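Local coordinates for protein ferritin light chain (Trichoplusia ni, PDB 1Z6O) that forms the light-chain half of a secreted 24-subunit ferritin shell that stores iron, and probably helps the ferrihydrite core to nucleate, at the Fe (III) ion site, the interface of chains A and C and the interface of chains A and B. Residues are numbered along the deposited sequence; one frame, centred on the assembly and turned at random. Chains: chain A/B, Ferritin light chain; chain C, Ferritin heavy chain.

Contacts 1 and 2 share two helices of the heavy chain, 19-47 and 54-80: one stretch of this pair holds the iron, and another packs against light chain A. The C-alpha centres of contacts 1 and 2 lie about 22 Å apart. Chain A then carries the shell onward, from helix 70-96 and the loop after it in contact 2 to helix 157-190 in contact 3, about 23 Å between C-alpha centres. Contacts 1 and 3 are about 40 Å apart on the same measure. The iron-oxidising centre belongs to the heavy chain, while the light chain meets its heavy neighbour through apolar packing and its light neighbour through a largely polar, acidic patch.

Contact 1: the Fe (III) ion site. Residues chain C 28, 32, 67, 70, 119, 153. With FE (Fe (III) ion), chain D.
This is the ferroxidase centre of the heavy chain, with one Fe (III) bound by C:Glu32, C:Glu67, C:His70 and at least two waters in a geometry between square pyramidal and trigonal bipyramidal. The tight side is protein. C:His70 points its ring nitrogen ND1 straight at the metal, at 2.0 Å from FE, and C:Glu32 OE2 and water 1 lie at the edge of that ring, in its plane. C:Glu32 binds with one carboxylate oxygen, OE2, at 2.0 Å from FE, its chain bent at chi2 (-70°). Its other oxygen, OE1, takes a hydrogen bond from the side-chain amide NE2 of C:Gln28, one helical turn earlier, at 3.0 Å. That donor comes from above the carboxylate plane, 41° out of it, and should help fix the rotation of the group. C:Glu67 binds through OE1, 2.1 Å from FE, and turns its OE2 to water 1 at 2.7 Å.

The opposite side is looser and watery. Water 2 binds FE at 2.0 Å, and water 1, also a ligand, is held by C:Gln153 OE1 at 2.7 Å. The metal would probably lower the pKa of both waters. C:Val119 only flanks this side, its CG1 4.3 Å from FE. The site lies within the ferritin four-helix bundle: helices 19-47 and 54-80 supply the protein ligands, while helices 105-132 and 139-168 bring C:Val119 and C:Gln153 from across.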
loop_
_atom_site.group_PDB
_atom_site.type_symbol
_atom_site.label_atom_id
_atom_site.label_comp_id
_atom_site.label_asym_id
_atom_site.label_seq_id
_atom_site.Cartn_x
_atom_site.Cartn_y
_atom_site.Cartn_z
ATOM N N GLN C 28 43.089 -25.204 28.527
ATOM C CA GLN C 28 42.501 -25.031 27.193
ATOM C C GLN C 28 42.196 -23.550 26.930
ATOM O O GLN C 28 42.357 -23.062 25.812
ATOM C CB GLN C 28 41.206 -25.850 27.064
ATOM C CG GLN C 28 40.654 -25.901 25.628
ATOM C CD GLN C 28 41.642 -26.562 24.680
ATOM O OE1 GLN C 28 42.267 -27.553 25.033
ATOM N NE2 GLN C 28 41.783 -26.018 23.470
ATOM N N GLU C 32 43.443 -21.398 23.687
ATOM C CA GLU C 32 42.594 -20.665 22.735
ATOM C C GLU C 32 43.117 -19.233 22.595
ATOM O O GLU C 32 43.170 -18.689 21.493
ATOM C CB GLU C 32 41.134 -20.614 23.214
ATOM C CG GLU C 32 40.478 -21.984 23.428
ATOM C CD GLU C 32 40.210 -22.763 22.140
ATOM O OE1 GLU C 32 40.000 -23.998 22.238
ATOM O OE2 GLU C 32 40.183 -22.163 21.039
ATOM N N GLU C 67 38.820 -17.376 17.817
ATOM C CA GLU C 67 39.518 -18.074 18.908
ATOM C C GLU C 67 39.276 -17.342 20.233
ATOM O O GLU C 67 39.180 -17.965 21.296
ATOM C CB GLU C 67 41.027 -18.175 18.641
ATOM C CG GLU C 67 41.415 -19.093 17.462
ATOM C CD GLU C 67 40.835 -20.516 17.580
ATOM O OE1 GLU C 67 40.678 -21.013 18.718
ATOM O OE2 GLU C 67 40.549 -21.147 16.533
ATOM N N HIS C 70 36.104 -18.524 21.456
ATOM C CA HIS C 70 36.205 -19.881 22.022
ATOM C C HIS C 70 36.677 -19.791 23.471
ATOM O O HIS C 70 36.168 -20.498 24.344
ATOM C CB HIS C 70 37.208 -20.753 21.242
ATOM C CG HIS C 70 36.758 -21.110 19.860
ATOM N ND1 HIS C 70 37.576 -21.760 18.955
ATOM C CD2 HIS C 70 35.582 -20.895 19.221
ATOM C CE1 HIS C 70 36.924 -21.922 17.818
ATOM N NE2 HIS C 70 35.711 -21.407 17.953
ATOM N N VAL C 119 44.827 -28.095 18.570
ATOM C CA VAL C 119 43.706 -27.726 19.435
ATOM C C VAL C 119 42.715 -28.887 19.540
ATOM O O VAL C 119 42.191 -29.166 20.616
ATOM C CB VAL C 119 42.982 -26.452 18.908
ATOM C CG1 VAL C 119 41.644 -26.254 19.638
ATOM C CG2 VAL C 119 43.878 -25.231 19.123
ATOM N N GLN C 153 35.889 -27.789 15.355
ATOM C CA GLN C 153 37.246 -28.199 14.986
ATOM C C GLN C 153 37.299 -29.031 13.716
ATOM O O GLN C 153 38.102 -28.748 12.826
ATOM C CB GLN C 153 37.910 -29.018 16.108
ATOM C CG GLN C 153 38.339 -28.198 17.332
ATOM C CD GLN C 153 39.137 -26.969 16.939
ATOM O OE1 GLN C 153 38.652 -25.846 17.058
ATOM N NE2 GLN C 153 40.359 -27.177 16.441
HETATM FE FE FE D . 39.424 -22.550 19.270
HETATM O O HOH W 1 40.009 -23.555 17.581
HETATM O O HOH W 2 38.692 -24.284 20.080
#

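Contact 2: the interface of chains A and C. Residues chain A 91, 95, 99-101, 103; chain C 40-41, 44, 48, 61.
Two ferritin subunits, light chain A and heavy chain C, pack here through apolar surface, with no polar atom of one bonded to the other. Helix 70-96 of A and the loop after it lie along the end of helix 19-47 of C, in keeping with the mixed shell of both chains. At the centre, A:Ile91 sends its CG2 branch, anti to the backbone N, onto the methyl CB of C:Ala44 at 3.6 Å. The same branch meets the ring tip CZ of C:Phe61 at 3.9 Å, the two side chains crossing obliquely.

A:Phe103 comes in by its rim: CE1 rests on the backbone CA of C:Ala41 at 3.6 Å, while CZ reaches toward C:Leu40. One face of this ring is backed by A:Met101 CG, 3.7 Å above the plane and toward the rim. An alanine at A:Phe103 would probably lose the packing on C:Ala41 and C:Leu40 and deprive A:Met101 of its support.

C:Lys48 runs along the far end, beside the poorly ordered A:Lys100. From CB, the chain proceeds to CG, 4.2 Å from A:Lys100 CB, and then to CD, which comes to 3.5 Å from that same CB, a close approach to be read with caution. A bend at chi3 (-56°) then turns CE away to the tip. There the ammonium NZ lies 4.9 Å from NZ of A:Lys100, and the like charges are likely to repel.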
loop_
_atom_site.group_PDB
_atom_site.type_symbol
_atom_site.label_atom_id
_atom_site.label_comp_id
_atom_site.label_asym_id
_atom_site.label_seq_id
_atom_site.Cartn_x
_atom_site.Cartn_y
_atom_site.Cartn_z
ATOM N N ILE A 91 46.900 -2.313 14.196
ATOM C CA ILE A 91 47.746 -3.186 13.380
ATOM C C ILE A 91 47.540 -2.836 11.905
ATOM O O ILE A 91 48.498 -2.753 11.136
ATOM C CB ILE A 91 47.397 -4.683 13.614
ATOM C CG1 ILE A 91 47.897 -5.118 15.000
ATOM C CG2 ILE A 91 48.021 -5.559 12.501
ATOM C CD1 ILE A 91 47.361 -6.496 15.442
ATOM N N THR A 95 50.386 -1.196 9.130
ATOM C CA THR A 95 50.687 -1.724 7.797
ATOM C C THR A 95 50.246 -0.777 6.689
ATOM O O THR A 95 50.857 -0.746 5.619
ATOM C CB THR A 95 50.057 -3.114 7.568
ATOM O OG1 THR A 95 48.637 -3.041 7.736
ATOM C CG2 THR A 95 50.641 -4.121 8.561
ATOM N N ASP A 99 54.685 -0.092 7.386
ATOM C CA ASP A 99 55.530 -0.699 8.408
ATOM C C ASP A 99 55.017 -2.123 8.636
ATOM O O ASP A 99 54.133 -2.603 7.919
ATOM C CB ASP A 99 55.412 0.157 9.677
ATOM C CG ASP A 99 56.504 -0.115 10.705
ATOM O OD1 ASP A 99 57.441 -0.895 10.433
ATOM O OD2 ASP A 99 56.409 0.477 11.804
ATOM N N LYS A 100 55.596 -2.822 9.598
ATOM C CA LYS A 100 55.121 -4.158 9.906
ATOM C C LYS A 100 54.992 -4.255 11.409
ATOM O O LYS A 100 55.784 -3.678 12.154
ATOM C CB LYS A 100 56.060 -5.232 9.366
ATOM C CG LYS A 100 57.383 -5.360 10.041
ATOM C CD LYS A 100 58.114 -6.555 9.440
ATOM C CE LYS A 100 59.544 -6.652 9.936
ATOM N NZ LYS A 100 60.300 -7.705 9.200
ATOM N N MET A 101 53.977 -4.974 11.849
ATOM C CA MET A 101 53.707 -5.119 13.264
ATOM C C MET A 101 54.696 -6.062 13.939
ATOM O O MET A 101 55.006 -7.119 13.416
ATOM C CB MET A 101 52.275 -5.632 13.447
ATOM C CG MET A 101 51.857 -5.836 14.885
ATOM S SD MET A 101 51.905 -4.283 15.830
ATOM C CE MET A 101 51.803 -4.933 17.470
ATOM N N PHE A 103 54.976 -7.787 17.614
ATOM C CA PHE A 103 54.269 -7.941 18.882
ATOM C C PHE A 103 55.115 -7.886 20.147
ATOM O O PHE A 103 54.584 -7.985 21.252
ATOM C CB PHE A 103 53.437 -9.227 18.878
ATOM C CG PHE A 103 52.290 -9.188 17.904
ATOM C CD1 PHE A 103 52.488 -9.506 16.568
ATOM C CD2 PHE A 103 51.029 -8.783 18.318
ATOM C CE1 PHE A 103 51.438 -9.420 15.647
ATOM C CE2 PHE A 103 49.971 -8.695 17.406
ATOM C CZ PHE A 103 50.180 -9.015 16.071
ATOM N N LEU C 40 46.377 -13.344 14.945
ATOM C CA LEU C 40 46.538 -11.891 14.770
ATOM C C LEU C 40 47.833 -11.618 14.013
ATOM O O LEU C 40 47.894 -10.720 13.176
ATOM C CB LEU C 40 46.636 -11.147 16.113
ATOM C CG LEU C 40 45.381 -10.760 16.891
ATOM C CD1 LEU C 40 45.801 -9.952 18.141
ATOM C CD2 LEU C 40 44.454 -9.919 15.995
ATOM N N ALA C 41 48.884 -12.370 14.334
ATOM C CA ALA C 41 50.167 -12.173 13.661
ATOM C C ALA C 41 50.070 -12.552 12.180
ATOM O O ALA C 41 50.736 -11.942 11.340
ATOM C CB ALA C 41 51.271 -12.990 14.364
ATOM N N ALA C 44 48.331 -9.693 10.479
ATOM C CA ALA C 44 49.277 -8.581 10.346
ATOM C C ALA C 44 50.238 -8.813 9.172
ATOM O O ALA C 44 50.534 -7.896 8.407
ATOM C CB ALA C 44 50.085 -8.425 11.648
ATOM N N LYS C 48 50.651 -6.476 5.228
ATOM C CA LYS C 48 51.802 -5.663 4.799
ATOM C C LYS C 48 51.719 -5.256 3.332
ATOM O O LYS C 48 51.274 -6.037 2.488
ATOM C CB LYS C 48 53.124 -6.409 5.026
ATOM C CG LYS C 48 53.417 -6.714 6.490
ATOM C CD LYS C 48 54.870 -7.155 6.703
ATOM C CE LYS C 48 55.240 -8.349 5.857
ATOM N NZ LYS C 48 56.635 -8.808 6.137
ATOM N N PHE C 61 42.339 -12.526 10.544
ATOM C CA PHE C 61 41.846 -11.638 11.604
ATOM C C PHE C 61 40.504 -12.226 12.084
ATOM O O PHE C 61 40.209 -12.197 13.276
ATOM C CB PHE C 61 41.630 -10.204 11.091
ATOM C CG PHE C 61 42.902 -9.383 11.019
ATOM C CD1 PHE C 61 43.197 -8.626 9.887
ATOM C CD2 PHE C 61 43.791 -9.352 12.094
ATOM C CE1 PHE C 61 44.364 -7.840 9.825
ATOM C CE2 PHE C 61 44.960 -8.572 12.043
ATOM C CZ PHE C 61 45.244 -7.813 10.901
#

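Contact 3: the interface of chains A and B. Residues chain A 157, 161, 164-165; chain B 144, 161, 164-165, 169.
The first turns of helix 157-190 in chain A meet helices 157-190 and 122-148 of chain B, two light chains of the ferritin shell; the acidic cluster they form probably lines a three-fold channel. In this crystal A:Gln161 and A:Glu164, like their copies in B, belong to a calcium site. A:Gln161, its CG anti to the backbone N (chi1 168°) and its chain bent at chi2, reaches across between acids. Its amide NE2 gives one hydrogen bond to B:Glu165 OE2 at 2.9 Å, in the amide plane but above that of the carboxylate. A second goes to OE2 of the poorly ordered B:Glu169, also at 2.9 Å and also from above the carboxylate plane.

Carboxylate OE2 atoms of A:Glu165 and B:Glu165 come within 2.9 Å of each other, so a shared proton is plausible there. Toward the other side, water 3 joins A:Glu164 OE2, at 2.7 Å, to B:Glu164 OE2. That B oxygen also receives, on its anti lone pair, a nearly straight hydrogen bond (173°) from B:His144 NE2 at 2.7 Å. A:Pro157 lays its CB over the centre of this imidazole face, 3.4 Å from the ring centroid, in a CH-pi contact.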
loop_
_atom_site.group_PDB
_atom_site.type_symbol
_atom_site.label_atom_id
_atom_site.label_comp_id
_atom_site.label_asym_id
_atom_site.label_seq_id
_atom_site.Cartn_x
_atom_site.Cartn_y
_atom_site.Cartn_z
ATOM N N PRO A 157 51.457 14.466 10.590
ATOM C CA PRO A 157 50.088 14.824 10.960
ATOM C C PRO A 157 49.063 13.751 10.614
ATOM O O PRO A 157 47.920 13.832 11.058
ATOM C CB PRO A 157 49.856 16.148 10.222
ATOM C CG PRO A 157 50.723 16.019 9.002
ATOM C CD PRO A 157 51.980 15.333 9.513
ATOM N N GLN A 161 46.287 13.052 13.305
ATOM C CA GLN A 161 44.847 13.108 13.028
ATOM C C GLN A 161 44.192 11.752 13.312
ATOM O O GLN A 161 43.059 11.696 13.796
ATOM C CB GLN A 161 44.597 13.531 11.567
ATOM C CG GLN A 161 43.145 13.340 11.090
ATOM C CD GLN A 161 42.150 14.416 11.566
ATOM O OE1 GLN A 161 42.383 15.160 12.535
ATOM N NE2 GLN A 161 41.015 14.483 10.879
ATOM N N GLU A 164 43.772 11.635 17.003
ATOM C CA GLU A 164 42.744 12.595 17.395
ATOM C C GLU A 164 41.345 12.061 17.140
ATOM O O GLU A 164 40.479 12.123 18.009
ATOM C CB GLU A 164 42.922 13.920 16.627
ATOM C CG GLU A 164 44.140 14.726 17.109
ATOM C CD GLU A 164 44.507 15.898 16.202
ATOM O OE1 GLU A 164 43.747 16.223 15.264
ATOM O OE2 GLU A 164 45.573 16.502 16.431
ATOM N N GLU A 165 41.139 11.520 15.945
ATOM C CA GLU A 165 39.834 11.016 15.537
ATOM C C GLU A 165 39.405 9.676 16.135
ATOM O O GLU A 165 38.262 9.509 16.556
ATOM C CB GLU A 165 39.800 10.872 14.013
ATOM C CG GLU A 165 39.897 12.174 13.240
ATOM C CD GLU A 165 38.571 12.906 13.198
ATOM O OE1 GLU A 165 37.533 12.220 13.296
ATOM O OE2 GLU A 165 38.561 14.148 13.052
ATOM N N HIS B 144 51.384 21.793 6.430
ATOM C CA HIS B 144 50.885 21.602 7.789
ATOM C C HIS B 144 51.959 22.052 8.796
ATOM O O HIS B 144 51.670 22.753 9.770
ATOM C CB HIS B 144 50.539 20.117 7.982
ATOM C CG HIS B 144 49.876 19.803 9.288
ATOM N ND1 HIS B 144 50.565 19.745 10.481
ATOM C CD2 HIS B 144 48.585 19.493 9.579
ATOM C CE1 HIS B 144 49.730 19.409 11.453
ATOM N NE2 HIS B 144 48.523 19.249 10.930
ATOM N N GLN B 161 43.820 21.838 10.262
ATOM C CA GLN B 161 42.655 20.948 10.325
ATOM C C GLN B 161 42.085 20.708 8.924
ATOM O O GLN B 161 41.630 19.603 8.616
ATOM C CB GLN B 161 41.576 21.542 11.250
ATOM C CG GLN B 161 40.206 20.840 11.162
ATOM C CD GLN B 161 40.105 19.499 11.912
ATOM O OE1 GLN B 161 41.107 18.844 12.249
ATOM N NE2 GLN B 161 38.869 19.081 12.160
ATOM N N GLU B 164 44.316 18.156 7.397
ATOM C CA GLU B 164 44.106 16.877 8.070
ATOM C C GLU B 164 42.845 16.182 7.584
ATOM O O GLU B 164 42.866 14.997 7.258
ATOM C CB GLU B 164 44.008 17.081 9.596
ATOM C CG GLU B 164 45.363 17.423 10.237
ATOM C CD GLU B 164 45.263 17.895 11.685
ATOM O OE1 GLU B 164 44.172 17.825 12.290
ATOM O OE2 GLU B 164 46.294 18.344 12.224
ATOM N N GLU B 165 41.754 16.935 7.521
ATOM C CA GLU B 165 40.461 16.392 7.125
ATOM C C GLU B 165 40.267 16.116 5.635
ATOM O O GLU B 165 39.735 15.078 5.248
ATOM C CB GLU B 165 39.353 17.354 7.565
ATOM C CG GLU B 165 39.191 17.508 9.066
ATOM C CD GLU B 165 38.424 16.350 9.673
ATOM O OE1 GLU B 165 37.620 15.745 8.936
ATOM O OE2 GLU B 165 38.608 16.057 10.875
ATOM N N GLU B 169 44.159 12.359 5.640
ATOM C CA GLU B 169 43.577 11.051 5.947
ATOM C C GLU B 169 43.508 10.167 4.714
ATOM O O GLU B 169 43.928 9.012 4.741
ATOM C CB GLU B 169 42.162 11.183 6.504
ATOM C CG GLU B 169 42.013 12.095 7.689
ATOM C CD GLU B 169 40.582 12.117 8.221
ATOM O OE1 GLU B 169 39.639 12.206 7.400
ATOM O OE2 GLU B 169 40.400 12.053 9.460
HETATM O O HOH W 3 45.649 18.709 14.884
#